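Local coordinates for protein aldehyde dehydrogenase (Burkholderia vietnamiensis, PDB 5KF0) that binds NADPH and, as a member of the aldehyde dehydrogenase family, probably oxidises aldehydes to carboxylic acids with a nicotinamide cofactor, at residues N261-D269 / F398-V408. Residues are numbered along the deposited sequence; the frame is centred on the assembly and turned at random.
Sequences NAAAIVDAD and FDRFDDALARV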
ATOM      1  N   ASN A 261      27.781  17.116  -6.903  1.00 12.42           N
ATOM      2  CA  ASN A 261      29.177  16.680  -6.982  1.00 11.83           C
ATOM      3  C   ASN A 261      29.300  15.325  -6.282  1.00 11.71           C
ATOM      4  O   ASN A 261      29.921  15.214  -5.217  1.00 12.66           O
ATOM      5  CB  ASN A 261      30.138  17.748  -6.363  1.00 11.41           C
ATOM      6  CG  ASN A 261      29.829  18.051  -4.901  1.00 11.72           C
ATOM      7  OD1 ASN A 261      28.739  17.753  -4.392  1.00 12.87           O
ATOM      8  ND2 ASN A 261      30.808  18.632  -4.209  1.00 12.20           N
ATOM      9  N   ALA A 262      28.735  14.289  -6.904  1.00 11.40           N
ATOM     10  CA  ALA A 262      28.495  13.027  -6.210  1.00 11.95           C
ATOM     11  C   ALA A 262      29.788  12.357  -5.757  1.00 13.70           C
ATOM     12  O   ALA A 262      30.809  12.388  -6.454  1.00 12.64           O
ATOM     13  CB  ALA A 262      27.702  12.074  -7.110  1.00 11.44           C
ATOM     14  N   ALA A 263      29.726  11.731  -4.580  1.00 10.78           N
ATOM     15  CA  ALA A 263      30.858  11.055  -3.961  1.00 13.49           C
ATOM     16  C   ALA A 263      30.649   9.544  -3.894  1.00 14.10           C
ATOM     17  O   ALA A 263      29.522   9.056  -3.735  1.00 11.53           O
ATOM     18  CB  ALA A 263      31.100  11.577  -2.537  1.00 12.68           C
ATOM     19  N   ALA A 264      31.763   8.812  -3.965  1.00 10.70           N
ATOM     20  CA  ALA A 264      31.788   7.380  -3.680  1.00 12.91           C
ATOM     21  C   ALA A 264      32.779   7.116  -2.556  1.00 10.63           C
ATOM     22  O   ALA A 264      33.905   7.629  -2.591  1.00 13.83           O
ATOM     23  CB  ALA A 264      32.194   6.575  -4.917  1.00 13.08           C
ATOM     24  N   ILE A 265      32.364   6.325  -1.566  1.00 10.45           N
ATOM     25  CA  ILE A 265      33.222   5.911  -0.455  1.00 11.79           C
ATOM     26  C   ILE A 265      33.669   4.478  -0.690  1.00 12.48           C
ATOM     27  O   ILE A 265      32.842   3.614  -1.012  1.00 13.55           O
ATOM     28  CB  ILE A 265      32.476   6.011   0.888  1.00  9.85           C
ATOM     29  CG1 ILE A 265      32.174   7.470   1.224  1.00 13.70           C
ATOM     30  CG2 ILE A 265      33.298   5.348   2.006  1.00 13.02           C
ATOM     31  CD1 ILE A 265      31.220   7.626   2.406  1.00 13.42           C
ATOM     32  N   VAL A 266      34.968   4.216  -0.513  1.00 11.92           N
ATOM     33  CA  VAL A 266      35.524   2.863  -0.566  1.00 10.88           C
ATOM     34  C   VAL A 266      35.958   2.491   0.848  1.00 14.40           C
ATOM     35  O   VAL A 266      36.921   3.057   1.382  1.00 14.06           O
ATOM     36  CB  VAL A 266      36.699   2.760  -1.546  1.00 11.02           C
ATOM     37  CG1 VAL A 266      37.230   1.321  -1.578  1.00 14.93           C
ATOM     38  CG2 VAL A 266      36.274   3.237  -2.948  1.00 14.37           C
ATOM     39  N   ASP A 267      35.256   1.535   1.455  1.00 13.86           N
ATOM     40  CA  ASP A 267      35.475   1.152   2.845  1.00 12.44           C
ATOM     41  C   ASP A 267      36.699   0.244   2.984  1.00 15.09           C
ATOM     42  O   ASP A 267      37.255  -0.268   2.007  1.00 15.38           O
ATOM     43  CB  ASP A 267      34.221   0.448   3.389  1.00 13.22           C
ATOM     44  CG  ASP A 267      34.066   0.561   4.896  1.00 16.39           C
ATOM     45  OD1 ASP A 267      33.017   0.091   5.395  1.00 16.37           O
ATOM     46  OD2 ASP A 267      34.961   1.102   5.588  1.00 15.84           O
ATOM     47  N   ALA A 268      37.093   0.030   4.241  1.00 14.61           N
ATOM     48  CA  ALA A 268      38.306  -0.709   4.572  1.00 16.09           C
ATOM     49  C   ALA A 268      38.236  -2.190   4.213  1.00 17.63           C
ATOM     50  O   ALA A 268      39.286  -2.845   4.168  1.00 19.20           O
ATOM     51  CB  ALA A 268      38.595  -0.544   6.069  1.00 15.16           C
ATOM     52  N   ASP A 269      37.041  -2.730   3.951  1.00 15.78           N
ATOM     53  CA  ASP A 269      36.845  -4.160   3.733  1.00 16.27           C
ATOM     54  C   ASP A 269      36.848  -4.552   2.255  1.00 18.05           C
ATOM     55  O   ASP A 269      36.455  -5.675   1.918  1.00 19.04           O
ATOM     56  CB  ASP A 269      35.537  -4.625   4.398  1.00 17.18           C
ATOM     57  CG  ASP A 269      34.298  -3.900   3.868  1.00 19.20           C
ATOM     58  OD1 ASP A 269      34.416  -3.051   2.960  1.00 15.65           O
ATOM     59  OD2 ASP A 269      33.188  -4.182   4.379  1.00 16.38           O
ATOM     60  N   PHE A 398      40.532   8.772   3.856  1.00 13.77           N
ATOM     61  CA  PHE A 398      39.951   8.910   5.194  1.00 15.83           C
ATOM     62  C   PHE A 398      40.364   7.736   6.073  1.00 15.74           C
ATOM     63  O   PHE A 398      40.769   6.679   5.582  1.00 15.25           O
ATOM     64  CB  PHE A 398      38.415   9.008   5.158  1.00 14.41           C
ATOM     65  CG  PHE A 398      37.721   7.717   4.803  1.00 13.91           C
ATOM     66  CD1 PHE A 398      37.265   6.853   5.799  1.00 16.66           C
ATOM     67  CD2 PHE A 398      37.509   7.374   3.471  1.00 14.44           C
ATOM     68  CE1 PHE A 398      36.616   5.659   5.463  1.00 14.97           C
ATOM     69  CE2 PHE A 398      36.853   6.190   3.130  1.00 13.12           C
ATOM     70  CZ  PHE A 398      36.418   5.332   4.124  1.00 15.82           C
ATOM     71  N   ASP A 399      40.263   7.950   7.392  1.00 15.58           N
ATOM     72  CA  ASP A 399      40.521   6.947   8.426  1.00 18.07           C
ATOM     73  C   ASP A 399      39.248   6.428   9.074  1.00 23.29           C
ATOM     74  O   ASP A 399      39.107   5.221   9.295  1.00 30.19           O
ATOM     75  CB  ASP A 399      41.400   7.518   9.553  1.00 21.14           C
ATOM     76  CG  ASP A 399      42.759   7.932   9.091  1.00 28.82           C
ATOM     77  OD1 ASP A 399      43.293   7.307   8.153  1.00 33.87           O
ATOM     78  OD2 ASP A 399      43.303   8.880   9.689  1.00 32.66           O
ATOM     79  N   ARG A 400      38.335   7.326   9.430  1.00 17.76           N
ATOM     80  CA  ARG A 400      37.131   6.999  10.182  1.00 16.36           C
ATOM     81  C   ARG A 400      35.929   7.088   9.260  1.00 16.22           C
ATOM     82  O   ARG A 400      35.754   8.098   8.576  1.00 15.59           O
ATOM     83  CB  ARG A 400      36.927   7.961  11.355  1.00 23.75           C
ATOM     84  CG  ARG A 400      37.961   7.894  12.455  1.00 34.10           C
ATOM     85  CD  ARG A 400      37.563   8.819  13.614  1.00 39.37           C
ATOM     86  NE  ARG A 400      37.629  10.230  13.238  1.00 50.01           N
ATOM     87  CZ  ARG A 400      36.579  10.976  12.898  1.00 61.44           C
ATOM     88  NH1 ARG A 400      35.357  10.453  12.884  1.00 61.98           N
ATOM     89  NH2 ARG A 400      36.753  12.251  12.571  1.00 63.21           N
ATOM     90  N   PHE A 401      35.083   6.058   9.275  1.00 16.30           N
ATOM     91  CA  PHE A 401      33.920   6.047   8.389  1.00 15.23           C
ATOM     92  C   PHE A 401      33.043   7.285   8.578  1.00 15.85           C
ATOM     93  O   PHE A 401      32.546   7.854   7.599  1.00 14.68           O
ATOM     94  CB  PHE A 401      33.113   4.762   8.611  1.00 17.76           C
ATOM     95  CG  PHE A 401      32.067   4.512   7.561  1.00 16.43           C
ATOM     96  CD1 PHE A 401      32.433   4.102   6.283  1.00 13.84           C
ATOM     97  CD2 PHE A 401      30.718   4.678   7.848  1.00 15.46           C
ATOM     98  CE1 PHE A 401      31.466   3.870   5.309  1.00 15.17           C
ATOM     99  CE2 PHE A 401      29.748   4.448   6.881  1.00 14.39           C
ATOM    100  CZ  PHE A 401      30.123   4.049   5.604  1.00 14.48           C
ATOM    101  N   ASP A 402      32.851   7.728   9.826  1.00 16.20           N
ATOM    102  CA  ASP A 402      32.007   8.900  10.064  1.00 17.46           C
ATOM    103  C   ASP A 402      32.601  10.160   9.441  1.00 18.12           C
ATOM    104  O   ASP A 402      31.856  11.059   9.026  1.00 15.04           O
ATOM    105  CB  ASP A 402      31.803   9.110  11.567  1.00 16.73           C
ATOM    106  CG  ASP A 402      30.573   8.403  12.104  1.00 20.62           C
ATOM    107  OD1 ASP A 402      29.902   7.680  11.337  1.00 21.67           O
ATOM    108  OD2 ASP A 402      30.284   8.578  13.311  1.00 23.44           O
ATOM    109  N   ASP A 403      33.932  10.244   9.367  1.00 17.32           N
ATOM    110  CA  ASP A 403      34.569  11.369   8.691  1.00 15.61           C
ATOM    111  C   ASP A 403      34.296  11.330   7.189  1.00 15.90           C
ATOM    112  O   ASP A 403      34.070  12.371   6.565  1.00 13.82           O
ATOM    113  CB  ASP A 403      36.072  11.355   8.968  1.00 15.17           C
ATOM    114  CG  ASP A 403      36.807  12.512   8.312  1.00 17.77           C
ATOM    115  OD1 ASP A 403      37.807  12.249   7.611  1.00 20.83           O
ATOM    116  OD2 ASP A 403      36.412  13.679   8.509  1.00 21.14           O
ATOM    117  N   ALA A 404      34.339  10.137   6.587  1.00 13.47           N
ATOM    118  CA  ALA A 404      33.970  10.011   5.181  1.00 12.40           C
ATOM    119  C   ALA A 404      32.545  10.488   4.948  1.00 13.90           C
ATOM    120  O   ALA A 404      32.275  11.220   3.986  1.00 13.85           O
ATOM    121  CB  ALA A 404      34.128   8.558   4.722  1.00 14.95           C
ATOM    122  N   LEU A 405      31.618  10.101   5.832  1.00 11.39           N
ATOM    123  CA  LEU A 405      30.230  10.526   5.663  1.00 11.69           C
ATOM    124  C   LEU A 405      30.110  12.042   5.762  1.00 12.95           C
ATOM    125  O   LEU A 405      29.427  12.677   4.944  1.00 13.47           O
ATOM    126  CB  LEU A 405      29.328   9.853   6.707  1.00 13.31           C
ATOM    127  CG  LEU A 405      29.262   8.322   6.679  1.00 14.74           C
ATOM    128  CD1 LEU A 405      28.334   7.812   7.782  1.00 14.60           C
ATOM    129  CD2 LEU A 405      28.812   7.804   5.324  1.00 14.76           C
ATOM    130  N   ALA A 406      30.774  12.638   6.753  1.00 12.89           N
ATOM    131  CA  ALA A 406      30.732  14.088   6.909  1.00 14.89           C
ATOM    132  C   ALA A 406      31.287  14.787   5.677  1.00 15.72           C
ATOM    133  O   ALA A 406      30.787  15.842   5.273  1.00 13.67           O
ATOM    134  CB  ALA A 406      31.508  14.502   8.157  1.00 15.91           C
ATOM    135  N   ARG A 407      32.318  14.214   5.059  1.00 14.36           N
ATOM    136  CA  ARG A 407      32.906  14.871   3.900  1.00 11.98           C
ATOM    137  C   ARG A 407      32.034  14.710   2.658  1.00 12.42           C
ATOM    138  O   ARG A 407      31.965  15.628   1.837  1.00 14.14           O
ATOM    139  CB  ARG A 407      34.327  14.348   3.695  1.00 13.12           C
ATOM    140  CG  ARG A 407      35.254  14.938   4.763  1.00 13.06           C
ATOM    141  CD  ARG A 407      36.511  14.114   5.034  1.00 17.93           C
ATOM    142  NE  ARG A 407      37.459  14.196   3.932  1.00 17.12           N
ATOM    143  CZ  ARG A 407      38.556  13.447   3.837  1.00 18.89           C
ATOM    144  NH1 ARG A 407      38.841  12.551   4.777  1.00 17.28           N
ATOM    145  NH2 ARG A 407      39.362  13.586   2.796  1.00 19.33           N
ATOM    146  N   VAL A 408      31.331  13.586   2.516  1.00 12.48           N
ATOM    147  CA  VAL A 408      30.325  13.492   1.459  1.00 12.88           C
ATOM    148  C   VAL A 408      29.290  14.603   1.626  1.00 14.07           C
ATOM    149  O   VAL A 408      28.900  15.274   0.661  1.00 13.38           O
ATOM    150  CB  VAL A 408      29.657  12.103   1.463  1.00 11.52           C
ATOM    151  CG1 VAL A 408      28.453  12.089   0.494  1.00 10.54           C
ATOM    152  CG2 VAL A 408      30.668  11.008   1.095  1.00 13.42           C
TER
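Ile265 reaches from strand 263-266 onto helix 401-409, which packs against one side of an alpha/beta sheet in which strand 263-266 lies between the parallel strands 298-302 and 416-420. In the aldehyde dehydrogenase fold this sheet belongs to the catalytic domain. The helix is the crossover from strand 392-398 to strand 416-420 and passes over the two strands between them. Strand 263-266 and helix segment 401-408 run antiparallel, their axes 9.4 Å apart, and no hydrogen bond joins them.

Apolar packing carries the contact. The two branches of Ile265 part company. CD1 goes to the helix, where it meets Val408 CG2 at 3.7 Å and also touches Ala404 CB and Leu405 CD2. With CG1 beside the backbone N (chi1 -67°), CG2 stands anti to that nitrogen and turns to the aromatic end, 3.8 Å from Phe398 CZ. A beta-branched residue suits this place because it fills both directions at once. One turn on from Ala404, Val408 also sets CG2 against Ala263 CB, and the small alanine lets the backbones approach here. Ala404 is small for a similar reason: its CB sits over the centre of the Phe398 ring, 3.6 Å above the plane, and the same methyl touches Ile265 CD1.

The aromatic contacts close the other end, two broad rings filling the interface between sheet and helix. Phe398 brings CE2 to 3.6 Å from Val266 O, and its edge faces Asp267 CA. Phe401 places CE1 beside Ile265 CG2 and CD1 beside Asp267 OD2, the carboxylate and ring planes 32° apart.

Polar groups finish the strand end, where an aspartate suits because its two oxygens serve different partners. Buried Asp267 OD1 is hydrogen-bonded to Thr421 OG1 and His426 ND1, while Asp267 OD2 accepts from Ala268 N at 2.7 Å, the N-H coming in tilted 40° from the carboxylate plane.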